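Local coordinates for 3-hydroxyacyl-CoA dehydrogenase type-2 (Mycobacterium avium, PDB 3PPI), which probably oxidises 3-hydroxyacyl-CoA to 3-oxoacyl-CoA with a nicotinamide cofactor, as a member of the short-chain dehydrogenase/reductase family, at residues 26-31 against 48-53; 56-61 against 92-97; 143-148 against 195-200; 154-159 against 208-213; 256-261 against 268-273. All coordinates share one frame; numbering follows the deposited sequence.

Overall arrangement
From the N terminus, contact 1 closes the first loop. It brings residues 26-31, the lead-in to strand 31-36, back against the end of helix 41-52. Contact 2 follows in series and sets helix 88-98 over strand 56-61. Contacts 1 and 2 touch through the backbone pair A31 and G56. Contacts 3 and 4 cross, because their segments alternate along the chain. Both start on helix 130-156. One reaches helix 185-205 and the other the start of strand 210-217. Contact 5 closes last, a short loop from helix 249-261 to strand 269-272. It touches contacts 1, 3 and 4, and so links edge strand 269-272 to the N-terminal lead-in and the end of helix 41-52.

Contact 1 (26-31 against 48-53); sequences KQFEGA and RRLHAD
F28 turns the edge of its ring to the backbone carbonyl of D53. Ring atom CD2 is 3.6 Å from D53 O, which lies near the ring plane. The next ring atom, CE2, rests on the D53 side chain, 3.7 Å from D53 CB. Ring and carboxylate planes are 26° apart. At the ring tip, F28 CZ makes a loose apolar contact of 4.4 Å with L50 CD2.

The D53 carboxylate is held by R49, one helical turn earlier. R49 NE donates to D53 OD2 at 3.0 Å, as part of a salt bridge. The bond comes on the syn side of the carboxylate, somewhat out of its plane. R49 also pairs with D254, which ties this helix end to helix 249-261.

F28 begins a type II turn to A31, closed by A31 N to F28 O. The F28 ring packs edge-to-face with Y106 and touches L55 and T261.

D53 O is buried here and has no hydrogen-bonding partner in the model. The aromatic C-H edge is weakly positive and probably offers partial electrostatic compensation. The charged carboxylate, meanwhile, is anchored by R49.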
# COMPACT_ATOMS: atom_id res chain seq x y z
N LYS A 26 24.02 1.71 -24.53
CA LYS A 26 24.81 2.86 -24.07
C LYS A 26 24.97 2.92 -22.54
O LYS A 26 26.06 3.21 -22.04
CB LYS A 26 24.20 4.17 -24.61
N GLN A 27 23.90 2.64 -21.80
CA GLN A 27 23.97 2.61 -20.33
C GLN A 27 25.13 1.73 -19.84
O GLN A 27 25.80 2.06 -18.86
CB GLN A 27 22.65 2.11 -19.70
CG GLN A 27 21.40 3.04 -19.82
CD GLN A 27 20.54 2.77 -21.07
OE1 GLN A 27 21.06 2.46 -22.14
NE2 GLN A 27 19.22 2.91 -20.93
N PHE A 28 25.38 0.61 -20.52
CA PHE A 28 26.30 -0.41 -20.00
C PHE A 28 27.73 -0.34 -20.53
O PHE A 28 28.59 -1.09 -20.05
CB PHE A 28 25.74 -1.80 -20.26
CG PHE A 28 24.45 -2.12 -19.51
CD1 PHE A 28 23.98 -1.32 -18.47
CD2 PHE A 28 23.74 -3.26 -19.83
CE1 PHE A 28 22.80 -1.66 -17.78
CE2 PHE A 28 22.57 -3.60 -19.16
CZ PHE A 28 22.11 -2.80 -18.13
N GLU A 29 28.00 0.54 -21.49
CA GLU A 29 29.34 0.64 -22.08
C GLU A 29 30.38 0.95 -21.00
O GLU A 29 30.24 1.89 -20.23
CB GLU A 29 29.37 1.69 -23.20
N GLY A 30 31.39 0.09 -20.92
CA GLY A 30 32.50 0.29 -19.99
C GLY A 30 32.17 -0.01 -18.53
O GLY A 30 33.01 0.17 -17.66
N ALA A 31 30.98 -0.51 -18.27
CA ALA A 31 30.50 -0.67 -16.89
C ALA A 31 30.54 -2.12 -16.40
O ALA A 31 30.61 -3.06 -17.20
CB ALA A 31 29.08 -0.12 -16.76
N ARG A 48 23.64 -13.96 -16.22
CA ARG A 48 23.63 -14.33 -17.64
C ARG A 48 23.09 -13.18 -18.49
O ARG A 48 23.65 -12.86 -19.54
CB ARG A 48 22.81 -15.60 -17.86
CG ARG A 48 23.46 -16.86 -17.31
CD ARG A 48 22.65 -18.09 -17.63
NE ARG A 48 23.22 -19.31 -17.06
CZ ARG A 48 24.21 -20.02 -17.61
NH1 ARG A 48 24.77 -19.63 -18.75
NH2 ARG A 48 24.65 -21.12 -17.01
N ARG A 49 21.99 -12.57 -18.04
CA ARG A 49 21.35 -11.46 -18.76
C ARG A 49 22.25 -10.23 -18.82
O ARG A 49 22.44 -9.65 -19.88
CB ARG A 49 20.04 -11.08 -18.08
CG ARG A 49 19.33 -9.84 -18.65
CD ARG A 49 19.01 -9.97 -20.14
NE ARG A 49 18.36 -8.76 -20.63
CZ ARG A 49 17.04 -8.55 -20.68
NH1 ARG A 49 16.17 -9.46 -20.28
NH2 ARG A 49 16.59 -7.40 -21.13
N LEU A 50 22.78 -9.81 -17.67
CA LEU A 50 23.60 -8.61 -17.65
C LEU A 50 24.90 -8.81 -18.46
O LEU A 50 25.34 -7.90 -19.15
CB LEU A 50 23.90 -8.18 -16.22
CG LEU A 50 22.72 -7.73 -15.36
CD1 LEU A 50 23.25 -7.23 -13.99
CD2 LEU A 50 21.88 -6.67 -16.06
N HIS A 51 25.47 -10.01 -18.38
CA HIS A 51 26.66 -10.35 -19.16
C HIS A 51 26.36 -10.30 -20.67
O HIS A 51 27.12 -9.71 -21.43
CB HIS A 51 27.17 -11.74 -18.73
CG HIS A 51 28.34 -12.21 -19.54
ND1 HIS A 51 28.19 -12.99 -20.67
CD2 HIS A 51 29.66 -12.00 -19.39
CE1 HIS A 51 29.38 -13.25 -21.17
NE2 HIS A 51 30.29 -12.67 -20.42
N ALA A 52 25.26 -10.92 -21.09
CA ALA A 52 24.83 -10.86 -22.50
C ALA A 52 24.55 -9.42 -22.97
O ALA A 52 24.75 -9.11 -24.13
CB ALA A 52 23.61 -11.72 -22.72
N ASP A 53 24.10 -8.55 -22.06
CA ASP A 53 23.84 -7.15 -22.41
C ASP A 53 25.09 -6.26 -22.45
O ASP A 53 24.97 -5.06 -22.70
CB ASP A 53 22.84 -6.52 -21.44
CG ASP A 53 21.43 -7.03 -21.64
OD1 ASP A 53 21.19 -7.74 -22.64
OD2 ASP A 53 20.56 -6.71 -20.80

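Contact 2 (56-61 against 92-97); sequences GVVIAD and LAAIEA
V58 has CG1 anti to its backbone N (chi1 169°), and that same rotation sets CG2 anti to the carbonyl carbon. Its two methyls therefore fork toward helix 88-98. A94 and A97 lie one turn apart on that helix and receive them.

CG1 faces the first alanine, with V58 CG1 4.3 Å from A94 CB. CG2 meets both alanines. It is 3.9 Å from A94 O and 4.0 Å from A97 C, and V58 CG2 also reaches A97 CB at 4.2 Å. The valine thus packs on the helix backbone as well as on its methyls. Two residues along the strand, A60 points the same way, but its CB stays 4.6 Å from A94 CB. The contact is van der Waals packing of methyls on alanine methyls and helix backbone. The small alanine side chains let helix and strand come close.

Neighbouring strands complete the layer: V58 and A60 also touch I34 of strand 31-36, and V58 and A97 both touch V81 of strand 78-82. At the strand end, D61 OD2 takes a hydrogen bond from A39 N in the glycine-rich turn. An acidic residue here is consistent with an NAD-type adenosine ribose site, as in relatives, though no cofactor is modelled.

Helix 88-98 is the connection that carries the chain from edge strand 78-82 to strand 103-109, passing over strands 56-61 and 31-36. This is the long beta-alpha-beta crossover of the Rossmann fold.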
# COMPACT_ATOMS: atom_id res chain seq x y z
N GLY A 56 30.43 -6.22 -17.58
CA GLY A 56 31.31 -7.12 -16.83
C GLY A 56 30.54 -7.43 -15.55
O GLY A 56 29.91 -6.53 -14.99
N VAL A 57 30.57 -8.68 -15.10
CA VAL A 57 29.77 -9.11 -13.95
C VAL A 57 30.57 -9.90 -12.92
O VAL A 57 31.34 -10.80 -13.26
CB VAL A 57 28.57 -9.96 -14.39
CG1 VAL A 57 27.69 -10.29 -13.19
CG2 VAL A 57 27.75 -9.22 -15.44
N VAL A 58 30.39 -9.54 -11.65
CA VAL A 58 30.94 -10.30 -10.55
C VAL A 58 29.84 -11.16 -9.97
O VAL A 58 28.77 -10.67 -9.60
CB VAL A 58 31.53 -9.40 -9.49
CG1 VAL A 58 31.86 -10.20 -8.21
CG2 VAL A 58 32.77 -8.71 -10.04
N ILE A 59 30.08 -12.47 -9.95
CA ILE A 59 29.21 -13.44 -9.34
C ILE A 59 29.62 -13.50 -7.87
O ILE A 59 30.66 -14.06 -7.54
CB ILE A 59 29.36 -14.84 -10.00
CG1 ILE A 59 28.90 -14.80 -11.45
CG2 ILE A 59 28.59 -15.90 -9.22
CD1 ILE A 59 29.77 -15.69 -12.40
N ALA A 60 28.83 -12.87 -7.00
CA ALA A 60 29.11 -12.78 -5.58
C ALA A 60 28.26 -13.80 -4.85
O ALA A 60 27.04 -13.62 -4.70
CB ALA A 60 28.80 -11.37 -5.05
N ASP A 61 28.88 -14.88 -4.41
CA ASP A 61 28.15 -15.98 -3.81
C ASP A 61 29.10 -16.81 -2.93
O ASP A 61 30.31 -16.70 -3.05
CB ASP A 61 27.57 -16.85 -4.93
CG ASP A 61 26.32 -17.56 -4.53
OD1 ASP A 61 26.34 -18.22 -3.46
OD2 ASP A 61 25.29 -17.46 -5.26
N LEU A 92 33.84 -5.79 0.02
CA LEU A 92 34.86 -4.88 -0.51
C LEU A 92 35.75 -5.57 -1.56
O LEU A 92 36.14 -4.93 -2.53
CB LEU A 92 35.70 -4.27 0.62
CG LEU A 92 35.06 -3.16 1.46
CD1 LEU A 92 36.09 -2.67 2.49
CD2 LEU A 92 34.57 -2.02 0.59
N ALA A 93 36.03 -6.86 -1.36
CA ALA A 93 36.77 -7.65 -2.34
C ALA A 93 35.97 -7.84 -3.63
O ALA A 93 36.53 -7.82 -4.72
CB ALA A 93 37.21 -9.01 -1.76
N ALA A 94 34.66 -8.05 -3.51
CA ALA A 94 33.81 -8.18 -4.69
C ALA A 94 33.80 -6.87 -5.49
O ALA A 94 33.79 -6.88 -6.70
CB ALA A 94 32.40 -8.62 -4.30
N ILE A 95 33.81 -5.74 -4.78
CA ILE A 95 33.85 -4.42 -5.39
C ILE A 95 35.16 -4.17 -6.15
O ILE A 95 35.14 -3.63 -7.27
CB ILE A 95 33.60 -3.32 -4.35
CG1 ILE A 95 32.14 -3.39 -3.89
CG2 ILE A 95 33.89 -1.94 -4.90
CD1 ILE A 95 31.80 -2.48 -2.71
N GLU A 96 36.29 -4.57 -5.57
CA GLU A 96 37.58 -4.41 -6.23
C GLU A 96 37.64 -5.26 -7.50
O GLU A 96 38.15 -4.82 -8.52
CB GLU A 96 38.74 -4.76 -5.29
CG GLU A 96 38.90 -3.81 -4.09
CD GLU A 96 39.34 -2.40 -4.48
OE1 GLU A 96 40.44 -2.25 -5.05
OE2 GLU A 96 38.60 -1.43 -4.19
N ALA A 97 37.11 -6.48 -7.44
CA ALA A 97 37.05 -7.35 -8.61
C ALA A 97 36.19 -6.74 -9.74
O ALA A 97 36.61 -6.69 -10.89
CB ALA A 97 36.54 -8.73 -8.23

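Contact 3 (143-148 against 195-200); sequences GTYNVA and IGLTIA
Y145, whose ring meets L197, shares a hydrogen bond between its OH and OG1 of T185 in a second subunit. That bond fixes the far end of the ring. The near side of the ring belongs to L197.

The leucine comes in at the ring edge. L197 CD1 lies near the ring plane, 4.0 Å from both Y145 CD1 and Y145 CE1. Its other methyl, L197 CD2, is also 4.0 Å from Y145 CD1. Both methyls thus lie at the edge around Y145 CD1. The two side chains cross at about a right angle. A chi1 of -166° swings the tyrosine ring away from its own backbone N and out to this place.

T144 adds a looser contact, with its CG2 4.5 Å from L197 CD2. Its hydroxyl turns back to its own helix and bonds to Y140 O, leaving the methyl to face the leucine.

The second subunit shares in this packing. Its F133 stacks on the Y145 ring, and its T185 touches L197 and A200. Long helices in these positions form the four-helix dimer interface typical of short-chain dehydrogenases.

Within the chain, helices 130-156 and 185-205 lie side by side on one face of the sheet. T144 and L197 both rest on L171 of strand 167-172, T144 also touches V109 of strand 103-109, and T198 reaches V269 of strand 269-272.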
# COMPACT_ATOMS: atom_id res chain seq x y z
N GLY A 143 22.22 -8.08 5.45
CA GLY A 143 23.04 -8.41 4.29
C GLY A 143 22.78 -7.50 3.09
O GLY A 143 23.71 -7.03 2.43
N THR A 144 21.51 -7.22 2.84
CA THR A 144 21.14 -6.29 1.76
C THR A 144 21.70 -4.91 2.03
O THR A 144 22.28 -4.29 1.12
CB THR A 144 19.63 -6.23 1.56
OG1 THR A 144 19.20 -7.51 1.08
CG2 THR A 144 19.22 -5.13 0.53
N TYR A 145 21.55 -4.42 3.26
CA TYR A 145 22.03 -3.07 3.59
C TYR A 145 23.54 -2.99 3.47
O TYR A 145 24.07 -1.99 2.97
CB TYR A 145 21.57 -2.63 4.97
CG TYR A 145 21.74 -1.15 5.21
CD1 TYR A 145 20.86 -0.24 4.66
CD2 TYR A 145 22.81 -0.66 5.95
CE1 TYR A 145 21.00 1.13 4.86
CE2 TYR A 145 22.97 0.72 6.17
CZ TYR A 145 22.06 1.60 5.63
OH TYR A 145 22.17 2.95 5.83
N ASN A 146 24.24 -4.05 3.87
CA ASN A 146 25.70 -4.08 3.82
C ASN A 146 26.21 -4.03 2.38
O ASN A 146 27.13 -3.28 2.07
CB ASN A 146 26.27 -5.32 4.53
CG ASN A 146 27.78 -5.24 4.76
OD1 ASN A 146 28.28 -4.26 5.36
ND2 ASN A 146 28.51 -6.26 4.31
N VAL A 147 25.60 -4.82 1.50
CA VAL A 147 25.96 -4.79 0.09
C VAL A 147 25.66 -3.39 -0.48
O VAL A 147 26.51 -2.79 -1.14
CB VAL A 147 25.22 -5.89 -0.71
CG1 VAL A 147 25.49 -5.76 -2.21
CG2 VAL A 147 25.65 -7.28 -0.21
N ALA A 148 24.48 -2.86 -0.16
CA ALA A 148 24.04 -1.59 -0.73
C ALA A 148 24.94 -0.42 -0.32
O ALA A 148 25.26 0.43 -1.16
CB ALA A 148 22.59 -1.30 -0.36
N ILE A 195 11.63 -3.79 1.46
CA ILE A 195 10.63 -2.98 0.80
C ILE A 195 10.69 -1.53 1.30
O ILE A 195 10.81 -0.62 0.49
CB ILE A 195 9.22 -3.57 0.98
CG1 ILE A 195 9.07 -4.83 0.11
CG2 ILE A 195 8.14 -2.49 0.68
CD1 ILE A 195 7.81 -5.63 0.39
N GLY A 196 10.66 -1.33 2.61
CA GLY A 196 10.66 0.04 3.18
C GLY A 196 11.97 0.80 2.98
O GLY A 196 12.01 2.03 2.90
N LEU A 197 13.06 0.06 2.91
CA LEU A 197 14.37 0.63 2.65
C LEU A 197 14.42 1.31 1.27
O LEU A 197 15.16 2.28 1.08
CB LEU A 197 15.42 -0.49 2.72
CG LEU A 197 16.86 -0.16 2.35
CD1 LEU A 197 17.36 1.00 3.22
CD2 LEU A 197 17.71 -1.42 2.51
N THR A 198 13.62 0.82 0.33
CA THR A 198 13.73 1.23 -1.07
C THR A 198 13.59 2.74 -1.26
O THR A 198 14.51 3.37 -1.79
CB THR A 198 12.72 0.47 -1.95
OG1 THR A 198 12.83 -0.94 -1.68
CG2 THR A 198 12.99 0.73 -3.46
N ILE A 199 12.48 3.34 -0.82
CA ILE A 199 12.27 4.78 -1.00
C ILE A 199 13.28 5.61 -0.18
O ILE A 199 13.74 6.67 -0.64
CB ILE A 199 10.81 5.23 -0.73
CG1 ILE A 199 10.59 6.70 -1.11
CG2 ILE A 199 10.38 4.96 0.74
CD1 ILE A 199 10.89 7.02 -2.61
N ALA A 200 13.66 5.12 1.00
CA ALA A 200 14.59 5.85 1.87
C ALA A 200 15.98 5.90 1.23
O ALA A 200 16.62 6.94 1.21
CB ALA A 200 14.65 5.20 3.28

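Contact 4 (154-159 against 208-213); sequences SIAAAE and AGIRVN
I155 and I210 make the closest apolar contact. The branch methyl of I155 meets the end of I210, with I155 CG2 3.6 Å from I210 CD1 and 3.7 Å from I210 CG1. The I210 tip also reaches the helix backbone, where I210 CD1 lies 3.7 Å from A156 N. I210 CG1 stands beside its own backbone N (chi1 -61°), and the chain then extends, which carries CD1 to the helix. A156 and A208 add a methyl pair, A156 CB to A208 CB at 4.1 Å. A156 CB is equally far from I210 CD1, so it touches both residues.

The contact lies where the last turn of helix 130-156 meets the start of strand 210-217, in the doubly wound sheet of the Rossmann fold. A208 belongs to the turn that leads from helix 185-205 into that strand. I210 also packs on L205 of helix 185-205, and I155 on L169 of strand 167-172.

Polar links between the segments are indirect. R166 bonds to A158 O through NE and to A208 O through NH1, so one guanidinium bridges both segments. Within segment 154-159, A158 N bonds to I155 O as the helix gives way to the loop.

Packing between subunits involves A156, on V121 of a second subunit, and R211, on F242 of a third.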
# COMPACT_ATOMS: atom_id res chain seq x y z
N SER A 154 31.06 3.10 -3.69
CA SER A 154 31.91 2.97 -4.87
C SER A 154 31.32 3.68 -6.09
O SER A 154 31.98 4.48 -6.76
CB SER A 154 32.13 1.50 -5.18
OG SER A 154 32.97 1.35 -6.32
N ILE A 155 30.04 3.40 -6.36
CA ILE A 155 29.34 3.99 -7.49
C ILE A 155 29.27 5.52 -7.36
O ILE A 155 29.42 6.24 -8.34
CB ILE A 155 27.89 3.42 -7.63
CG1 ILE A 155 27.92 1.91 -7.86
CG2 ILE A 155 27.13 4.11 -8.77
CD1 ILE A 155 26.57 1.21 -7.65
N ALA A 156 29.08 6.01 -6.13
CA ALA A 156 29.01 7.45 -5.88
C ALA A 156 30.31 8.18 -6.26
O ALA A 156 30.27 9.37 -6.57
CB ALA A 156 28.67 7.72 -4.41
N ALA A 157 31.44 7.47 -6.25
CA ALA A 157 32.73 8.06 -6.67
C ALA A 157 32.95 8.06 -8.20
O ALA A 157 33.91 8.67 -8.67
CB ALA A 157 33.90 7.35 -5.95
N ALA A 158 32.07 7.40 -8.96
CA ALA A 158 32.20 7.36 -10.42
C ALA A 158 31.75 8.67 -11.06
O ALA A 158 31.06 9.48 -10.43
CB ALA A 158 31.39 6.22 -10.98
N GLU A 159 32.14 8.89 -12.32
CA GLU A 159 31.68 10.07 -13.05
C GLU A 159 30.28 9.80 -13.56
O GLU A 159 30.02 8.72 -14.07
CB GLU A 159 32.61 10.42 -14.24
CG GLU A 159 33.93 11.10 -13.84
CD GLU A 159 33.72 12.44 -13.12
OE1 GLU A 159 32.80 13.21 -13.52
OE2 GLU A 159 34.45 12.72 -12.14
N ALA A 208 23.58 11.65 -5.34
CA ALA A 208 24.66 10.95 -6.05
C ALA A 208 24.24 10.50 -7.47
O ALA A 208 25.06 10.03 -8.25
CB ALA A 208 25.13 9.73 -5.20
N GLY A 209 22.96 10.66 -7.81
CA GLY A 209 22.44 10.14 -9.07
C GLY A 209 22.51 8.63 -9.18
O GLY A 209 22.87 8.09 -10.23
N ILE A 210 22.14 7.94 -8.10
CA ILE A 210 22.08 6.49 -8.09
C ILE A 210 20.63 6.10 -7.79
O ILE A 210 20.09 6.44 -6.73
CB ILE A 210 23.02 5.88 -7.03
CG1 ILE A 210 24.47 6.25 -7.32
CG2 ILE A 210 22.86 4.36 -6.99
CD1 ILE A 210 25.42 5.87 -6.19
N ARG A 211 20.00 5.40 -8.73
CA ARG A 211 18.62 4.97 -8.54
C ARG A 211 18.60 3.70 -7.71
O ARG A 211 19.52 2.90 -7.80
CB ARG A 211 17.93 4.78 -9.90
CG ARG A 211 17.62 6.16 -10.60
CD ARG A 211 16.89 6.02 -11.92
NE ARG A 211 17.67 5.19 -12.82
CZ ARG A 211 17.48 3.90 -13.07
NH1 ARG A 211 16.46 3.21 -12.54
NH2 ARG A 211 18.32 3.28 -13.88
N VAL A 212 17.55 3.55 -6.91
CA VAL A 212 17.35 2.35 -6.11
C VAL A 212 15.91 1.86 -6.26
O VAL A 212 14.98 2.59 -5.96
CB VAL A 212 17.64 2.58 -4.62
CG1 VAL A 212 17.48 1.26 -3.85
CG2 VAL A 212 19.04 3.15 -4.42
N ASN A 213 15.77 0.62 -6.73
CA ASN A 213 14.47 -0.03 -6.86
C ASN A 213 14.60 -1.47 -6.37
O ASN A 213 15.70 -1.98 -6.15
CB ASN A 213 13.99 -0.02 -8.30
CG ASN A 213 13.77 1.38 -8.84
OD1 ASN A 213 12.81 2.05 -8.48
ND2 ASN A 213 14.69 1.84 -9.69

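Contact 5 (256-261 against 268-273); sequences AAFLLT and EVMRLD
M270 reaches across to F258 and L259 with the end of its side chain. CB points from strand 269-272 toward helix 249-261 but does not itself touch it. CG continues outward, anti to the backbone N (chi1 178°), and SD extends the chain further. The chain then bends at chi3 (-65°), and this bend delivers the methyl.

CE makes the close contacts. M270 CE is 3.8 Å from F258 CD2 and 4.1 Å from F258 CE2, approaching the ring at a slant. The same methyl, M270 CE, is 3.8 Å from L259 CD2 and 4.0 Å from L259 CG. It is thus shared by two consecutive helix residues. L259 also touches I215 and N213 of strand 210-217 and V170 of strand 167-172.

Each segment also has polar bonds of its own. T261 OG1 donates to A257 O at 3.0 Å near the helix end. At the end of the strand, R271 grips D273 just beyond it, side-on: NE and NH2 both give to the one oxygen, with R271 NE 2.8 Å from D273 OD2. The guanidinium plane contains the acceptor. R271 NH1 has a second acid, E179.

A third subunit packs against the same surface: its F258 stacks on F258 here and touches M270, and E268 OE2 and R271 N bond reciprocally between the two copies.

Helix 249-261 is the last helix of the connection from strand 210-217 to strand 269-272, the final beta-alpha-beta crossover of the Rossmann fold. Pairing of this helix and edge strand with their counterparts is a familiar interface of short-chain dehydrogenase tetramers.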
# COMPACT_ATOMS: atom_id res chain seq x y z
N ALA A 256 14.93 -7.09 -13.58
CA ALA A 256 16.13 -6.47 -13.03
C ALA A 256 16.78 -5.58 -14.07
O ALA A 256 17.10 -4.43 -13.78
CB ALA A 256 17.13 -7.51 -12.51
N ALA A 257 16.92 -6.09 -15.29
CA ALA A 257 17.55 -5.32 -16.37
C ALA A 257 16.75 -4.06 -16.65
O ALA A 257 17.32 -3.00 -16.87
CB ALA A 257 17.69 -6.17 -17.65
N PHE A 258 15.43 -4.17 -16.67
CA PHE A 258 14.57 -3.01 -16.87
C PHE A 258 14.80 -1.93 -15.80
O PHE A 258 14.86 -0.74 -16.10
CB PHE A 258 13.09 -3.43 -16.86
CG PHE A 258 12.14 -2.26 -16.81
CD1 PHE A 258 11.92 -1.48 -17.93
CD2 PHE A 258 11.48 -1.93 -15.64
CE1 PHE A 258 11.04 -0.41 -17.88
CE2 PHE A 258 10.61 -0.84 -15.58
CZ PHE A 258 10.40 -0.07 -16.71
N LEU A 259 14.89 -2.35 -14.54
CA LEU A 259 15.10 -1.39 -13.44
C LEU A 259 16.45 -0.69 -13.53
O LEU A 259 16.62 0.45 -13.10
CB LEU A 259 14.95 -2.08 -12.10
CG LEU A 259 13.53 -2.56 -11.78
CD1 LEU A 259 13.46 -3.36 -10.48
CD2 LEU A 259 12.57 -1.39 -11.76
N LEU A 260 17.42 -1.39 -14.10
CA LEU A 260 18.74 -0.84 -14.31
C LEU A 260 18.78 0.14 -15.47
O LEU A 260 19.59 1.07 -15.44
CB LEU A 260 19.76 -1.96 -14.55
CG LEU A 260 20.04 -2.90 -13.37
CD1 LEU A 260 21.12 -3.88 -13.74
CD2 LEU A 260 20.43 -2.14 -12.10
N THR A 261 17.95 -0.05 -16.49
CA THR A 261 18.07 0.74 -17.72
C THR A 261 17.04 1.86 -17.89
O THR A 261 17.34 2.86 -18.54
CB THR A 261 17.98 -0.16 -18.97
OG1 THR A 261 16.77 -0.92 -18.93
CG2 THR A 261 19.20 -1.12 -19.04
N GLU A 268 10.96 2.56 -6.22
CA GLU A 268 9.77 1.77 -6.50
C GLU A 268 10.00 0.31 -6.18
O GLU A 268 11.11 -0.22 -6.32
CB GLU A 268 9.38 1.97 -7.98
CG GLU A 268 8.36 0.97 -8.60
CD GLU A 268 6.99 0.98 -7.93
OE1 GLU A 268 6.85 1.48 -6.76
OE2 GLU A 268 6.03 0.47 -8.55
N VAL A 269 8.95 -0.34 -5.73
CA VAL A 269 8.93 -1.79 -5.54
C VAL A 269 8.04 -2.41 -6.61
O VAL A 269 6.85 -2.07 -6.72
CB VAL A 269 8.40 -2.18 -4.17
CG1 VAL A 269 8.41 -3.71 -4.03
CG2 VAL A 269 9.24 -1.54 -3.07
N MET A 270 8.62 -3.30 -7.41
CA MET A 270 7.91 -3.97 -8.49
C MET A 270 7.53 -5.38 -8.07
O MET A 270 8.40 -6.24 -7.88
CB MET A 270 8.80 -4.07 -9.73
CG MET A 270 8.14 -4.81 -10.88
SD MET A 270 9.26 -5.38 -12.18
CE MET A 270 9.85 -3.86 -12.84
N ARG A 271 6.23 -5.64 -7.95
CA ARG A 271 5.73 -7.00 -7.73
C ARG A 271 5.86 -7.81 -9.01
O ARG A 271 5.40 -7.36 -10.07
CB ARG A 271 4.26 -7.00 -7.28
CG ARG A 271 3.97 -6.27 -5.96
CD ARG A 271 2.49 -6.40 -5.55
NE ARG A 271 2.13 -7.80 -5.30
CZ ARG A 271 1.67 -8.31 -4.16
NH1 ARG A 271 1.39 -7.55 -3.12
NH2 ARG A 271 1.43 -9.62 -4.08
N LEU A 272 6.47 -8.98 -8.92
CA LEU A 272 6.68 -9.87 -10.08
C LEU A 272 6.16 -11.25 -9.69
O LEU A 272 6.90 -12.06 -9.13
CB LEU A 272 8.16 -9.91 -10.43
CG LEU A 272 8.57 -10.65 -11.70
CD1 LEU A 272 8.02 -9.90 -12.91
CD2 LEU A 272 10.10 -10.83 -11.78
N ASP A 273 4.87 -11.48 -9.91
CA ASP A 273 4.15 -12.52 -9.18
C ASP A 273 2.93 -13.17 -9.86
O ASP A 273 2.19 -13.92 -9.21
CB ASP A 273 3.74 -11.97 -7.81
CG ASP A 273 2.75 -10.79 -7.90
OD1 ASP A 273 2.14 -10.52 -8.97
OD2 ASP A 273 2.55 -10.14 -6.85